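Local structure of SusD homolog (Bacteroides thetaiotaomicron VPI-5482, 3IHV) at residues E76-W81 against P517-D522; Y154-P159 against I527-N532; R313-D318 against R429-P434. The protein probably binds glycans at the outer membrane of the bacterium, as SusD-family proteins do, for uptake by a partner transporter. One frame throughout, in Å; residues are numbered along the deposited sequence. Where two conformers were deposited one is given.

Interaction 1: residues E76-W81 against P517-D522. With EDO (1,2-ethanediol), chain I; EDO (1,2-ethanediol), chain J.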
loop_
_atom_site.group_PDB
_atom_site.type_symbol
_atom_site.label_atom_id
_atom_site.label_comp_id
_atom_site.label_asym_id
_atom_site.label_seq_id
_atom_site.Cartn_x
_atom_site.Cartn_y
_atom_site.Cartn_z
ATOM N N GLU A 76 5.999 1.275 -17.435
ATOM C CA GLU A 76 5.404 1.583 -16.146
ATOM C C GLU A 76 6.437 1.755 -15.042
ATOM O O GLU A 76 6.270 2.609 -14.165
ATOM C CB GLU A 76 4.391 0.509 -15.723
ATOM C CG GLU A 76 3.165 0.384 -16.629
ATOM C CD GLU A 76 3.366 -0.475 -17.877
ATOM O OE1 GLU A 76 4.512 -0.857 -18.205
ATOM O OE2 GLU A 76 2.332 -0.762 -18.532
ATOM N N VAL A 77 7.499 0.950 -15.107
ATOM C CA VAL A 77 8.571 0.996 -14.149
ATOM C C VAL A 77 9.270 2.353 -14.241
ATOM O O VAL A 77 9.471 3.022 -13.223
ATOM C CB VAL A 77 9.546 -0.150 -14.354
ATOM C CG1 VAL A 77 10.723 -0.019 -13.386
ATOM C CG2 VAL A 77 8.802 -1.520 -14.171
ATOM N N GLN A 78 9.619 2.766 -15.463
ATOM C CA GLN A 78 10.225 4.080 -15.655
ATOM C C GLN A 78 9.284 5.193 -15.174
ATOM O O GLN A 78 9.739 6.185 -14.571
ATOM C CB GLN A 78 10.617 4.304 -17.114
ATOM C CG GLN A 78 11.431 5.602 -17.356
ATOM C CD GLN A 78 10.578 6.861 -17.495
ATOM O OE1 GLN A 78 11.055 7.986 -17.283
ATOM N NE2 GLN A 78 9.331 6.681 -17.872
ATOM N N GLN A 79 7.993 5.059 -15.408
ATOM C CA GLN A 79 7.062 6.104 -14.999
ATOM C C GLN A 79 6.990 6.296 -13.478
ATOM O O GLN A 79 6.892 7.424 -12.988
ATOM C CB GLN A 79 5.671 5.801 -15.556
ATOM C CG GLN A 79 5.597 5.968 -17.079
ATOM C CD GLN A 79 4.292 5.465 -17.682
ATOM O OE1 GLN A 79 3.584 4.658 -17.093
ATOM N NE2 GLN A 79 3.977 5.949 -18.884
ATOM N N THR A 80 7.042 5.188 -12.734
ATOM C CA THR A 80 7.019 5.270 -11.276
ATOM C C THR A 80 8.330 5.857 -10.753
ATOM O O THR A 80 8.314 6.722 -9.866
ATOM C CB THR A 80 6.686 3.939 -10.639
ATOM O OG1 THR A 80 5.341 3.587 -10.961
ATOM C CG2 THR A 80 6.825 4.015 -9.136
ATOM N N TRP A 81 9.452 5.419 -11.331
ATOM C CA TRP A 81 10.749 5.972 -10.953
ATOM C C TRP A 81 10.698 7.496 -11.128
ATOM O O TRP A 81 11.047 8.243 -10.210
ATOM C CB TRP A 81 11.853 5.328 -11.787
ATOM C CG TRP A 81 13.227 5.885 -11.693
ATOM C CD1 TRP A 81 13.762 6.907 -12.428
ATOM C CD2 TRP A 81 14.294 5.350 -10.907
ATOM N NE1 TRP A 81 15.102 7.061 -12.114
ATOM C CE2 TRP A 81 15.451 6.109 -11.187
ATOM C CE3 TRP A 81 14.380 4.306 -9.996
ATOM C CZ2 TRP A 81 16.660 5.856 -10.580
ATOM C CZ3 TRP A 81 15.606 4.050 -9.382
ATOM C CH2 TRP A 81 16.721 4.816 -9.692
ATOM N N PRO A 517 13.948 -3.474 -11.820
ATOM C CA PRO A 517 15.168 -2.998 -12.426
ATOM C C PRO A 517 15.254 -1.480 -12.345
ATOM O O PRO A 517 14.227 -0.802 -12.265
ATOM C CB PRO A 517 14.998 -3.382 -13.904
ATOM C CG PRO A 517 13.462 -3.309 -14.129
ATOM C CD PRO A 517 12.911 -3.805 -12.814
ATOM N N ILE A 518 16.465 -0.958 -12.433
ATOM C CA ILE A 518 16.650 0.473 -12.591
ATOM C C ILE A 518 16.153 0.676 -14.034
ATOM O O ILE A 518 16.514 -0.099 -14.897
ATOM C CB ILE A 518 18.124 0.858 -12.507
ATOM C CG1 ILE A 518 18.723 0.398 -11.163
ATOM C CG2 ILE A 518 18.279 2.359 -12.739
ATOM C CD1 ILE A 518 18.014 0.862 -9.900
ATOM N N PRO A 519 15.274 1.657 -14.285
ATOM C CA PRO A 519 14.759 1.778 -15.660
ATOM C C PRO A 519 15.856 1.906 -16.710
ATOM O O PRO A 519 16.857 2.611 -16.518
ATOM C CB PRO A 519 13.876 3.027 -15.613
ATOM C CG PRO A 519 13.502 3.189 -14.176
ATOM C CD PRO A 519 14.679 2.658 -13.382
ATOM N N GLN A 520 15.673 1.221 -17.819
ATOM C CA GLN A 520 16.691 1.241 -18.857
ATOM C C GLN A 520 16.994 2.652 -19.338
ATOM O O GLN A 520 18.137 2.975 -19.605
ATOM C CB GLN A 520 16.263 0.385 -20.044
ATOM C CG GLN A 520 17.392 0.156 -21.037
ATOM C CD GLN A 520 18.542 -0.616 -20.407
ATOM O OE1 GLN A 520 18.331 -1.627 -19.745
ATOM N NE2 GLN A 520 19.784 -0.127 -20.618
ATOM N N ARG A 521 15.968 3.488 -19.467
ATOM C CA ARG A 521 16.165 4.863 -19.906
ATOM C C ARG A 521 17.165 5.569 -19.010
ATOM O O ARG A 521 18.020 6.288 -19.492
ATOM C CB ARG A 521 14.861 5.653 -19.876
ATOM C CG ARG A 521 15.042 7.144 -20.289
ATOM C CD ARG A 521 13.830 8.029 -19.903
ATOM N NE ARG A 521 14.163 9.474 -19.904
ATOM C CZ ARG A 521 14.528 10.212 -18.841
ATOM N NH1 ARG A 521 14.635 9.707 -17.605
ATOM N NH2 ARG A 521 14.787 11.506 -19.017
ATOM N N ASP A 522 17.044 5.366 -17.700
ATOM C CA ASP A 522 17.956 5.987 -16.740
ATOM C C ASP A 522 19.328 5.359 -16.736
ATOM O O ASP A 522 20.334 6.062 -16.639
ATOM C CB ASP A 522 17.304 6.032 -15.352
ATOM C CG ASP A 522 15.989 6.782 -15.387
ATOM O OD1 ASP A 522 16.019 8.025 -15.286
ATOM O OD2 ASP A 522 14.941 6.192 -15.659
HETATM C C1 EDO I . 17.437 10.681 -11.593
HETATM O O1 EDO I . 16.098 10.941 -11.957
HETATM C C2 EDO I . 17.586 9.237 -11.238
HETATM O O2 EDO I . 17.881 8.465 -12.414
HETATM C C1 EDO J . 18.515 10.496 -15.819
HETATM O O1 EDO J . 17.919 9.743 -14.749
HETATM C C2 EDO J . 17.736 11.769 -16.058
HETATM O O2 EDO J . 17.511 12.416 -14.810
#

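Interaction 2: residues Y154-P159 against I527-N532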
loop_
_atom_site.group_PDB
_atom_site.type_symbol
_atom_site.label_atom_id
_atom_site.label_comp_id
_atom_site.label_asym_id
_atom_site.label_seq_id
_atom_site.Cartn_x
_atom_site.Cartn_y
_atom_site.Cartn_z
ATOM N N TYR A 154 25.444 11.570 -11.528
ATOM C CA TYR A 154 24.591 10.816 -10.614
ATOM C C TYR A 154 25.169 9.479 -10.212
ATOM O O TYR A 154 25.640 8.726 -11.033
ATOM C CB TYR A 154 23.207 10.578 -11.200
ATOM C CG TYR A 154 22.403 11.825 -11.447
ATOM C CD1 TYR A 154 22.605 12.982 -10.691
ATOM C CD2 TYR A 154 21.397 11.828 -12.395
ATOM C CE1 TYR A 154 21.832 14.113 -10.909
ATOM C CE2 TYR A 154 20.612 12.948 -12.608
ATOM C CZ TYR A 154 20.840 14.079 -11.876
ATOM O OH TYR A 154 20.064 15.172 -12.096
ATOM N N VAL A 155 25.121 9.215 -8.917
ATOM C CA VAL A 155 25.586 7.952 -8.391
ATOM C C VAL A 155 24.542 7.397 -7.441
ATOM O O VAL A 155 23.820 8.150 -6.749
ATOM C CB VAL A 155 26.932 8.060 -7.661
ATOM C CG1 VAL A 155 28.037 8.491 -8.628
ATOM C CG2 VAL A 155 26.845 8.997 -6.478
ATOM N N GLN A 156 24.447 6.081 -7.433
ATOM C CA GLN A 156 23.547 5.378 -6.543
ATOM C C GLN A 156 24.150 5.359 -5.155
ATOM O O GLN A 156 25.349 5.157 -5.015
ATOM C CB GLN A 156 23.360 3.959 -7.072
ATOM C CG GLN A 156 22.493 3.928 -8.317
ATOM C CD GLN A 156 22.748 2.692 -9.152
ATOM O OE1 GLN A 156 23.879 2.449 -9.598
ATOM N NE2 GLN A 156 21.696 1.899 -9.376
ATOM N N SER A 157 23.329 5.596 -4.135
ATOM C CA SER A 157 23.791 5.530 -2.748
ATOM C C SER A 157 23.558 4.137 -2.166
ATOM O O SER A 157 22.657 3.435 -2.583
ATOM C CB SER A 157 23.056 6.571 -1.887
ATOM O OG SER A 157 23.657 7.851 -2.082
ATOM N N ALA A 158 24.367 3.770 -1.185
ATOM C CA ALA A 158 24.137 2.557 -0.404
ATOM C C ALA A 158 22.718 2.654 0.208
ATOM O O ALA A 158 22.317 3.725 0.682
ATOM C CB ALA A 158 25.204 2.434 0.714
ATOM N N PRO A 159 21.956 1.559 0.213
ATOM C CA PRO A 159 20.606 1.644 0.756
ATOM C C PRO A 159 20.577 2.141 2.210
ATOM O O PRO A 159 19.626 2.796 2.606
ATOM C CB PRO A 159 20.079 0.212 0.651
ATOM C CG PRO A 159 21.265 -0.630 0.358
ATOM C CD PRO A 159 22.231 0.223 -0.350
ATOM N N ILE A 527 25.875 7.126 -16.753
ATOM C CA ILE A 527 26.994 6.244 -17.010
ATOM C C ILE A 527 27.586 5.580 -15.755
ATOM O O ILE A 527 28.229 4.545 -15.889
ATOM C CB ILE A 527 28.086 6.984 -17.815
ATOM C CG1 ILE A 527 29.027 6.011 -18.537
ATOM C CG2 ILE A 527 28.834 7.975 -16.895
ATOM C CD1 ILE A 527 29.920 6.701 -19.610
ATOM N N GLN A 528 27.374 6.134 -14.562
ATOM C CA GLN A 528 27.923 5.505 -13.342
ATOM C C GLN A 528 26.966 4.482 -12.724
ATOM O O GLN A 528 27.331 3.822 -11.761
ATOM C CB GLN A 528 28.252 6.551 -12.275
ATOM C CG GLN A 528 29.279 7.586 -12.757
ATOM C CD GLN A 528 29.841 8.381 -11.603
ATOM O OE1 GLN A 528 30.544 7.829 -10.757
ATOM N NE2 GLN A 528 29.551 9.685 -11.566
ATOM N N PHE A 529 25.745 4.354 -13.241
ATOM C CA PHE A 529 24.788 3.416 -12.636
ATOM C C PHE A 529 25.143 1.979 -12.926
ATOM O O PHE A 529 25.696 1.675 -13.984
ATOM C CB PHE A 529 23.387 3.621 -13.228
ATOM C CG PHE A 529 22.595 4.742 -12.629
ATOM C CD1 PHE A 529 23.175 5.702 -11.792
ATOM C CD2 PHE A 529 21.235 4.866 -12.957
ATOM C CE1 PHE A 529 22.432 6.724 -11.292
ATOM C CE2 PHE A 529 20.478 5.905 -12.431
ATOM C CZ PHE A 529 21.096 6.838 -11.608
ATOM N N ASN A 530 24.784 1.122 -11.967
ATOM C CA ASN A 530 24.832 -0.323 -12.090
ATOM C C ASN A 530 23.383 -0.805 -12.019
ATOM O O ASN A 530 22.584 -0.337 -11.193
ATOM C CB ASN A 530 25.623 -0.955 -10.948
ATOM C CG ASN A 530 27.125 -0.770 -11.097
ATOM O OD1 ASN A 530 27.674 -0.788 -12.217
ATOM N ND2 ASN A 530 27.818 -0.674 -9.959
ATOM N N GLN A 531 23.046 -1.731 -12.913
ATOM C CA GLN A 531 21.756 -2.370 -12.928
ATOM C C GLN A 531 21.676 -3.362 -11.745
ATOM O O GLN A 531 22.686 -3.865 -11.285
ATOM C CB GLN A 531 21.529 -3.081 -14.273
ATOM C CG GLN A 531 20.169 -3.773 -14.405
ATOM C CD GLN A 531 19.008 -2.846 -14.145
ATOM O OE1 GLN A 531 18.530 -2.754 -13.002
ATOM N NE2 GLN A 531 18.591 -2.108 -15.160
ATOM N N ASN A 532 20.469 -3.600 -11.271
ATOM C CA ASN A 532 20.230 -4.510 -10.157
ATOM C C ASN A 532 20.559 -5.964 -10.494
ATOM O O ASN A 532 20.564 -6.345 -11.650
ATOM C CB ASN A 532 18.782 -4.351 -9.670
ATOM C CG ASN A 532 18.573 -3.066 -8.915
ATOM O OD1 ASN A 532 19.504 -2.568 -8.266
ATOM N ND2 ASN A 532 17.372 -2.513 -8.997
HETATM O O HOH W 1 25.859 8.524 -13.751
HETATM O O HOH W 2 26.079 4.437 -9.155
#

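Interaction 3: residues R313-D318 against R429-P434. With EDO (1,2-ethanediol), chain G.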
loop_
_atom_site.group_PDB
_atom_site.type_symbol
_atom_site.label_atom_id
_atom_site.label_comp_id
_atom_site.label_asym_id
_atom_site.label_seq_id
_atom_site.Cartn_x
_atom_site.Cartn_y
_atom_site.Cartn_z
ATOM N N ARG A 313 -10.769 -20.019 5.125
ATOM C CA ARG A 313 -12.063 -20.621 5.417
ATOM C C ARG A 313 -12.077 -21.533 6.659
ATOM O O ARG A 313 -13.147 -21.771 7.215
ATOM C CB ARG A 313 -12.637 -21.362 4.214
ATOM C CG ARG A 313 -13.076 -20.414 3.123
ATOM C CD ARG A 313 -13.722 -21.126 1.948
ATOM N NE ARG A 313 -14.397 -20.150 1.079
ATOM C CZ ARG A 313 -15.081 -20.464 -0.011
ATOM N NH1 ARG A 313 -15.226 -21.734 -0.373
ATOM N NH2 ARG A 313 -15.668 -19.507 -0.724
ATOM N N GLU A 314 -10.920 -22.048 7.048
ATOM C CA GLU A 314 -10.824 -22.841 8.266
ATOM C C GLU A 314 -11.152 -22.025 9.540
ATOM O O GLU A 314 -11.697 -22.575 10.478
ATOM C CB GLU A 314 -9.419 -23.458 8.372
ATOM C CG GLU A 314 -9.138 -24.499 7.293
ATOM C CD GLU A 314 -10.109 -25.714 7.355
ATOM O OE1 GLU A 314 -10.157 -26.426 8.398
ATOM O OE2 GLU A 314 -10.842 -25.955 6.370
ATOM N N ASP A 315 -10.823 -20.736 9.560
ATOM C CA ASP A 315 -11.092 -19.829 10.711
ATOM C C ASP A 315 -12.467 -19.196 10.546
ATOM O O ASP A 315 -12.621 -17.998 10.217
ATOM C CB ASP A 315 -10.036 -18.734 10.754
ATOM C CG ASP A 315 -8.636 -19.279 11.015
ATOM O OD1 ASP A 315 -8.570 -20.456 11.390
ATOM O OD2 ASP A 315 -7.654 -18.524 10.879
ATOM N N VAL A 316 -13.479 -20.024 10.779
ATOM C CA VAL A 316 -14.830 -19.668 10.443
ATOM C C VAL A 316 -15.325 -18.326 10.957
ATOM O O VAL A 316 -15.920 -17.547 10.202
ATOM C CB VAL A 316 -15.800 -20.830 10.849
ATOM C CG1 VAL A 316 -17.245 -20.412 10.681
ATOM C CG2 VAL A 316 -15.489 -22.090 9.979
ATOM N N SER A 317 -15.046 -18.036 12.214
ATOM C CA SER A 317 -15.574 -16.848 12.866
ATOM C C SER A 317 -14.844 -15.561 12.533
ATOM O O SER A 317 -15.246 -14.508 12.991
ATOM C CB SER A 317 -15.613 -17.069 14.377
ATOM O OG SER A 317 -16.423 -18.194 14.668
ATOM N N ASP A 318 -13.784 -15.632 11.740
ATOM C CA ASP A 318 -13.062 -14.426 11.323
ATOM C C ASP A 318 -13.926 -13.689 10.302
ATOM O O ASP A 318 -14.078 -14.157 9.147
ATOM C CB ASP A 318 -11.730 -14.844 10.717
ATOM C CG ASP A 318 -10.842 -13.679 10.391
ATOM O OD1 ASP A 318 -11.361 -12.553 10.172
ATOM O OD2 ASP A 318 -9.613 -13.911 10.305
ATOM N N ARG A 429 -10.756 -7.518 16.949
ATOM C CA ARG A 429 -11.555 -6.693 16.063
ATOM C C ARG A 429 -11.957 -7.542 14.834
ATOM O O ARG A 429 -13.104 -7.444 14.354
ATOM C CB ARG A 429 -10.768 -5.428 15.677
ATOM C CG ARG A 429 -11.571 -4.341 15.018
ATOM C CD ARG A 429 -11.683 -4.507 13.517
ATOM N NE ARG A 429 -10.420 -4.323 12.855
ATOM C CZ ARG A 429 -9.917 -3.162 12.445
ATOM N NH1 ARG A 429 -10.568 -2.010 12.650
ATOM N NH2 ARG A 429 -8.761 -3.151 11.807
ATOM N N GLY A 430 -11.007 -8.332 14.332
ATOM C CA GLY A 430 -11.220 -9.179 13.149
ATOM C C GLY A 430 -12.255 -10.269 13.340
ATOM O O GLY A 430 -12.822 -10.772 12.359
ATOM N N TYR A 431 -12.532 -10.624 14.600
ATOM C CA TYR A 431 -13.584 -11.580 14.944
ATOM C C TYR A 431 -14.870 -10.906 15.425
ATOM O O TYR A 431 -15.772 -11.564 15.974
ATOM C CB TYR A 431 -13.058 -12.585 15.961
ATOM C CG TYR A 431 -12.230 -13.696 15.319
ATOM C CD1 TYR A 431 -11.014 -13.438 14.707
ATOM C CD2 TYR A 431 -12.673 -15.023 15.349
ATOM C CE1 TYR A 431 -10.268 -14.459 14.109
ATOM C CE2 TYR A 431 -11.941 -16.032 14.764
ATOM C CZ TYR A 431 -10.744 -15.754 14.153
ATOM O OH TYR A 431 -10.004 -16.760 13.580
ATOM N N GLY A 432 -14.956 -9.591 15.237
ATOM C CA GLY A 432 -16.157 -8.839 15.619
ATOM C C GLY A 432 -16.279 -8.561 17.108
ATOM O O GLY A 432 -17.385 -8.407 17.632
ATOM N N ASN A 433 -15.141 -8.451 17.783
ATOM C CA ASN A 433 -15.097 -8.089 19.210
ATOM C C ASN A 433 -15.935 -9.052 20.054
ATOM O O ASN A 433 -16.888 -8.628 20.722
ATOM C CB ASN A 433 -15.584 -6.644 19.366
ATOM C CG ASN A 433 -14.957 -5.742 18.364
ATOM O OD1 ASN A 433 -13.754 -5.568 18.383
ATOM N ND2 ASN A 433 -15.765 -5.163 17.461
ATOM N N PRO A 434 -15.585 -10.352 20.011
ATOM C CA PRO A 434 -16.297 -11.370 20.790
ATOM C C PRO A 434 -16.164 -11.110 22.267
ATOM O O PRO A 434 -15.143 -10.615 22.719
ATOM C CB PRO A 434 -15.558 -12.671 20.438
ATOM C CG PRO A 434 -14.207 -12.230 19.926
ATOM C CD PRO A 434 -14.499 -10.957 19.216
HETATM C C1 EDO G . -14.275 -15.932 1.128
HETATM O O1 EDO G . -14.129 -17.270 1.650
HETATM C C2 EDO G . -14.812 -15.884 -0.279
HETATM O O2 EDO G . -16.018 -16.640 -0.384
HETATM O O HOH W 3 -8.200 -15.833 11.626
HETATM O O HOH W 4 -17.103 -13.814 14.705
#

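Interaction 1: residues E76-W81 against P517-D522
The indole of Trp-81 lies against the ring of Pro-519. CG of Trp-81 stands anti to the backbone N (chi1 172°), and Pro-519 CG lies 3.7 Å from this Trp-81 CG. Pro-519 CD sits over one face of the five-membered ring, 4.0 Å from its centroid, in a CH-pi contact. Further along the indole, CZ3 touches Ile-518 CD1 at 4.0 Å. Val-77, one turn earlier on helix 75-101, sends CG1 to the carbonyl O of Pro-517 at 3.8 Å. Gln-78 CB packs on Pro-519 CB at 3.8 Å. Phe-135 of helix 107-135 meets the indole edge-to-face.

Asp-522 CG comes within 3.4 Å of Trp-81 NE1. The two side chains slide past each other in opposite directions, ring and carboxylate planes 47° apart. Arg-521 NH1 makes a salt bridge to Asp-522 OD1 at 3.2 Å.

Two ethanediols, probably from the crystallisation liquor, meet this polar end. O2 of the chain I molecule accepts a weak bond from Trp-81 NE1. O1 of the chain J molecule donates to Asp-522 OD1 at 2.6 Å. The contact is thus mainly apolar. The buried OD2 of Asp-522 has no partner in the model, so the carboxylate relies on OD1 for its polar bonds.

Interaction 2: residues Y154-P159 against I527-N532
Gln-156 reaches across to the backbone of Asn-530 and joins two irregular segments of this SusD-family fold. One is the loop that leads into helix 159-176. The other lies in the C-terminal tail after helix 520-525. Neither segment is a regular helix or strand. The direct hydrogen bonds between them come from a side-chain amide.

Two such bonds are made. Gln-156 CG is anti to the carbonyl carbon (chi1 -73°), and the extended chain beyond it brings the amide to Asn-530. Asn-530 N donates to Gln-156 OE1 at 2.9 Å, nearly straight at 172°. Gln-156 NE2 donates back to Asn-530 O at 3.0 Å, and this acceptor lies in the amide plane. The amide therefore uses both its C=O and its N-H on one residue, which fixes its rotation and settles which end is oxygen. NE2 also bonds to Asn-137 O, so the amide links a third part of the chain.

Packing is built round Phe-529. Gln-156 CG lies over one face of its ring in a CH-pi contact, offset toward the rim. The amide is stacked on the ring, with the planes 26° apart. Tyr-154 CB meets Phe-529 CE1 at 3.9 Å, while the Tyr-154 hydroxyl bonds to Met-146 O. On the exposed side, Val-155 CG1, in one of two conformers, packs against the amide end of Gln-528, whose NE2 bonds to Ala-152 O.

Two waters complete the contact. The first donates to Tyr-154 O and accepts from Gln-528 N, joining the backbones. The second accepts from Gln-156 N and donates to Gln-528 O. It also donates to Gln-156 OE1 at 3.0 Å, so this oxygen takes hydrogens from both Asn-530 N and the water.

Interaction 3: residues R313-D318 against R429-P434
The ring of Tyr-431 packs flat against the backbone and side chain of Asp-318. Asp-318 CA lies 3.8 Å above the ring plane, over its centre. CB of the same residue makes a CH-pi contact with that ring. The Asp-318 side chain crosses the tyrosine at about a right angle, with carboxylate and ring planes 31° apart. CG of Asp-318 stands anti to the backbone N (chi1 -174°), 3.8 Å from Tyr-431 CE1. OD2 of Asp-318 forms a salt bridge with Arg-320 and accepts a bond from Trp-312 NE1.

Ser-317 CB meets Tyr-431 CD2 at 3.7 Å. At the far end of the ring, Tyr-431 OH lies 3.4 Å from Asp-315 CB. The Asp-315 carboxylate is turned 42° from the ring. One water accepts from Tyr-431 OH and donates to Asp-315 OD2 and Asp-318 OD2. A second water donates to Ser-317 O and Tyr-431 O, bridging the two backbones. An alanine in place of Tyr-431 would probably open a gap over Asp-318 and leave the water between the two carboxylates without its hydroxyl donor.

A beta turn on one side meets a helix end on the other. Asp-315 to Asp-318 form a type I beta turn before helix 320-324. Across from it, helix 417-430 ends in a Schellman motif with Gly-432, at positive phi, as its C-prime residue.

In the fold
Interactions 1 and 2 are neighbours, with centres 13 Å apart. Both bring the C-terminal region of the chain against its N-terminal part. They touch directly, and Ile-518 N probably bonds to Gln-531 OE1 between them. Interaction 1 is buried and mostly apolar, between a helix and the start of another. Interaction 2 lies at the surface between two loops and relies on hydrogen bonds of a side-chain amide and on water. Interaction 3 is partly buried and stands on the opposite side of the chain's centre, about 42 Å from interaction 1 between centres. It joins a turn and a helix end, both in the second half of the chain, through a tyrosine face and bridging waters without direct hydrogen bonds.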